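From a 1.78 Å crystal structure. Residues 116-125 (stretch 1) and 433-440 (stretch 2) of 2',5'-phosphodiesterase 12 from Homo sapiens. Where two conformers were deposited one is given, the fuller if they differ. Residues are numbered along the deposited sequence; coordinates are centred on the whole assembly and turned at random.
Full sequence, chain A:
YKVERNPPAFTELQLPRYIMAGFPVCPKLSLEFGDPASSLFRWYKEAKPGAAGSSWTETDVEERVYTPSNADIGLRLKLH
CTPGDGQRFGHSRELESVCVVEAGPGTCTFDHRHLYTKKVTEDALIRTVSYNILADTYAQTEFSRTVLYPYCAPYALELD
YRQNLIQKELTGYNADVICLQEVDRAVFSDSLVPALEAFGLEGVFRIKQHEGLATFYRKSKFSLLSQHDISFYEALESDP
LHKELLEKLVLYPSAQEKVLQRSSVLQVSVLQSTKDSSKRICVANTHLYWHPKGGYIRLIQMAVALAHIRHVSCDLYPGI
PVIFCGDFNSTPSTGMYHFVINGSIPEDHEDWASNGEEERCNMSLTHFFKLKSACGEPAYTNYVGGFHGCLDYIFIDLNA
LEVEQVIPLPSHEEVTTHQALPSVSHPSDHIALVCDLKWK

Stretch 1, residues 116-125: YTKKVTEDAL
Stretch 2 433-440: LVCDLKWK

How does the backbone bring the two stretches together? Stretch 2 runs extended, a strand from L433 to W439, while stretch 1 is irregular for most of its length and joins the strand only at its end. A type I turn from E122 to L125, with D123 at phi/psi -54/-30 and A124 at -75/-13, is closed by the hydrogen bond from L125 N to E122 O at 3.0 Å. At the turn's last residue, L125, phi/psi opens to -109/159, and it pairs with K438 in antiparallel register, a non-hydrogen-bonded pair with the two CA atoms 4.5 Å apart. The hydrogen bond linking the stretches directly is W439 N to A124 O, 3.1 Å long and nearly straight at 169°. Two CA-H...O contacts support it: K438 CA lies 3.6 Å from A124 O, and L125 CA lies 3.1 Å from L437 O.

Which side chains fill the space beside the paired backbones? L125 and K438 point to the same face of the sheet. L125 adopts chi1 m (-55°) and chi2 t (179°), which places its CD2 3.7 Å from K438 CB. The lysine is t at chi1, chi2 and chi3 before chi4 turns to m (-87°), so its aliphatic chain is extended; CE comes 4.3 Å from A124 CB. Leucine suits the buried position, whereas lysine can offer methylenes to its neighbours from a partly exposed one.

How does W439 meet the turn? Its CA-to-CB bond points sideways, but chi1 m (-66°) and chi2 102° bring the end of the side chain nearer to stretch 1. The ring presents its edge, with the carbonyl oxygens of D123 and A124 near its plane; CD1 is 4.0 Å from D123 O. A water joins the ring to the turn, accepting from W439 NE1 at 2.9 Å and donating to D123 O at 2.8 Å and L125 O at 2.9 Å. The indole thus satisfies its polar nitrogen while adding carbon surface to the contact. D123, with chi1 m (-57°), leads its carboxylate away and serves here through its main chain.

What happens farther back along the strand? V434 and D436 both point toward stretch 1, while C435 between them points away, the alternation expected of an extended strand. T121, chi1 p (60°), directs CG2 to within 4.0 Å of D436 OD2. D436 is buried at chi1 m (-67°), and both its carboxylate oxygens have hydrogen-bond partners just outside the stretches, so burial beside the methyl leaves neither oxygen unpaired. T117, also p (66°), brings its CG2 4.3 Å from CG1 of V434, which is t (-171°); its OG1 bonds elsewhere in the structure. Each threonine therefore offers a methyl to the strand. Between these two residues, K118, K119 and V120 lie out of reach. In all, 387 Å² is buried, summed over both sides, with L125 covered most.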

# COMPACT_ATOMS: atom_id res chain seq x y z
N TYR A 116 -14.31 12.16 -0.88
CA TYR A 116 -14.45 11.48 -2.18
C TYR A 116 -14.60 9.96 -2.03
O TYR A 116 -14.73 9.26 -3.04
CB TYR A 116 -13.22 11.76 -3.05
CG TYR A 116 -13.13 13.20 -3.52
CD1 TYR A 116 -12.68 14.20 -2.67
CD2 TYR A 116 -13.54 13.56 -4.80
CE1 TYR A 116 -12.65 15.54 -3.07
CE2 TYR A 116 -13.50 14.89 -5.22
CZ TYR A 116 -13.09 15.88 -4.34
OH TYR A 116 -13.02 17.18 -4.77
N THR A 117 -14.52 9.46 -0.79
CA THR A 117 -14.53 8.01 -0.52
C THR A 117 -15.41 7.71 0.68
O THR A 117 -15.05 6.91 1.55
CB THR A 117 -13.07 7.53 -0.25
OG1 THR A 117 -12.58 8.12 0.95
CG2 THR A 117 -12.11 7.83 -1.41
N LYS A 118 -16.60 8.34 0.71
CA LYS A 118 -17.56 8.26 1.79
C LYS A 118 -18.07 6.83 2.06
O LYS A 118 -18.36 6.49 3.20
CB LYS A 118 -18.76 9.19 1.47
CG LYS A 118 -18.35 10.68 1.37
CD LYS A 118 -19.54 11.62 1.05
CE LYS A 118 -19.14 13.08 1.14
NZ LYS A 118 -20.29 13.98 0.85
N LYS A 119 -18.14 6.00 1.04
CA LYS A 119 -18.69 4.66 1.23
C LYS A 119 -18.00 3.64 0.38
O LYS A 119 -17.36 4.00 -0.61
CB LYS A 119 -20.19 4.69 0.86
N VAL A 120 -18.22 2.35 0.70
CA VAL A 120 -17.73 1.24 -0.13
C VAL A 120 -18.48 1.36 -1.46
O VAL A 120 -19.68 1.65 -1.46
CB VAL A 120 -17.93 -0.13 0.56
CG1 VAL A 120 -17.61 -1.26 -0.40
CG2 VAL A 120 -17.07 -0.22 1.82
N THR A 121 -17.76 1.21 -2.57
CA THR A 121 -18.32 1.39 -3.91
C THR A 121 -19.20 0.23 -4.34
O THR A 121 -19.05 -0.91 -3.91
CB THR A 121 -17.23 1.66 -4.95
OG1 THR A 121 -16.31 0.57 -5.02
CG2 THR A 121 -16.49 2.96 -4.71
N GLU A 122 -20.08 0.54 -5.29
CA GLU A 122 -20.97 -0.43 -5.92
C GLU A 122 -20.16 -1.51 -6.67
O GLU A 122 -18.98 -1.31 -7.01
CB GLU A 122 -21.95 0.30 -6.89
CG GLU A 122 -21.27 1.01 -8.05
CD GLU A 122 -22.19 1.59 -9.11
OE1 GLU A 122 -22.98 0.81 -9.69
OE2 GLU A 122 -22.06 2.80 -9.43
N ASP A 123 -20.81 -2.65 -6.96
CA ASP A 123 -20.23 -3.83 -7.62
C ASP A 123 -19.53 -3.55 -8.96
O ASP A 123 -18.59 -4.27 -9.34
CB ASP A 123 -21.33 -4.89 -7.84
CG ASP A 123 -22.07 -5.34 -6.58
OD1 ASP A 123 -21.71 -4.87 -5.47
OD2 ASP A 123 -23.05 -6.12 -6.71
N ALA A 124 -19.99 -2.53 -9.70
CA ALA A 124 -19.41 -2.21 -11.00
C ALA A 124 -18.05 -1.50 -10.87
O ALA A 124 -17.36 -1.37 -11.88
CB ALA A 124 -20.37 -1.32 -11.80
N LEU A 125 -17.69 -1.03 -9.66
CA LEU A 125 -16.46 -0.27 -9.45
C LEU A 125 -15.39 -1.03 -8.67
O LEU A 125 -15.69 -1.99 -7.96
CB LEU A 125 -16.74 1.06 -8.71
CG LEU A 125 -17.78 2.02 -9.31
CD1 LEU A 125 -17.94 3.26 -8.43
CD2 LEU A 125 -17.41 2.42 -10.71
N LEU A 433 -2.14 7.40 -4.04
CA LEU A 433 -2.99 7.55 -5.25
C LEU A 433 -4.25 6.78 -5.02
O LEU A 433 -4.18 5.65 -4.56
CB LEU A 433 -2.30 7.03 -6.51
CG LEU A 433 -1.06 7.74 -6.96
CD1 LEU A 433 -0.56 7.07 -8.20
CD2 LEU A 433 -1.32 9.23 -7.21
N VAL A 434 -5.40 7.39 -5.28
CA VAL A 434 -6.70 6.71 -5.07
C VAL A 434 -7.58 7.02 -6.26
O VAL A 434 -7.73 8.20 -6.62
CB VAL A 434 -7.39 7.16 -3.75
CG1 VAL A 434 -8.62 6.28 -3.44
CG2 VAL A 434 -6.43 7.19 -2.57
N CYS A 435 -8.18 6.00 -6.88
CA CYS A 435 -9.08 6.24 -8.01
C CYS A 435 -10.16 5.19 -8.03
O CYS A 435 -9.94 4.05 -7.59
CB CYS A 435 -8.31 6.25 -9.32
SG CYS A 435 -7.55 4.66 -9.69
N ASP A 436 -11.33 5.54 -8.56
CA ASP A 436 -12.41 4.58 -8.72
C ASP A 436 -12.39 4.14 -10.16
O ASP A 436 -12.39 4.99 -11.04
CB ASP A 436 -13.75 5.20 -8.35
CG ASP A 436 -13.88 5.54 -6.89
OD1 ASP A 436 -12.99 5.12 -6.11
OD2 ASP A 436 -14.88 6.16 -6.51
N LEU A 437 -12.24 2.83 -10.38
CA LEU A 437 -12.21 2.24 -11.72
C LEU A 437 -13.54 1.59 -12.02
O LEU A 437 -14.20 1.14 -11.10
CB LEU A 437 -11.10 1.20 -11.80
CG LEU A 437 -9.69 1.69 -11.44
CD1 LEU A 437 -8.70 0.51 -11.50
CD2 LEU A 437 -9.27 2.85 -12.35
N LYS A 438 -13.96 1.56 -13.27
CA LYS A 438 -15.21 0.89 -13.63
C LYS A 438 -14.93 -0.20 -14.64
O LYS A 438 -14.10 -0.01 -15.54
CB LYS A 438 -16.24 1.92 -14.19
CG LYS A 438 -17.65 1.38 -14.38
CD LYS A 438 -18.65 2.53 -14.47
CE LYS A 438 -20.10 2.09 -14.46
NZ LYS A 438 -20.59 1.76 -15.83
N TRP A 439 -15.55 -1.38 -14.45
CA TRP A 439 -15.47 -2.48 -15.41
C TRP A 439 -16.17 -2.04 -16.70
O TRP A 439 -17.28 -1.47 -16.62
CB TRP A 439 -16.17 -3.74 -14.84
CG TRP A 439 -15.53 -4.37 -13.63
CD1 TRP A 439 -15.96 -4.26 -12.34
CD2 TRP A 439 -14.50 -5.36 -13.62
NE1 TRP A 439 -15.24 -5.11 -11.52
CE2 TRP A 439 -14.35 -5.81 -12.29
CE3 TRP A 439 -13.68 -5.92 -14.62
CZ2 TRP A 439 -13.41 -6.77 -11.92
CZ3 TRP A 439 -12.75 -6.88 -14.25
CH2 TRP A 439 -12.61 -7.29 -12.92
N LYS A 440 -15.54 -2.26 -17.86
CA LYS A 440 -16.12 -1.92 -19.17
C LYS A 440 -17.07 -3.03 -19.62
O LYS A 440 -18.26 -2.80 -19.76
CB LYS A 440 -15.01 -1.71 -20.21
CG LYS A 440 -14.34 -0.35 -20.14
CD LYS A 440 -13.32 -0.22 -21.27
CE LYS A 440 -12.84 1.20 -21.44
NZ LYS A 440 -11.94 1.33 -22.61
O HOH W 1 -15.91 -4.76 -8.74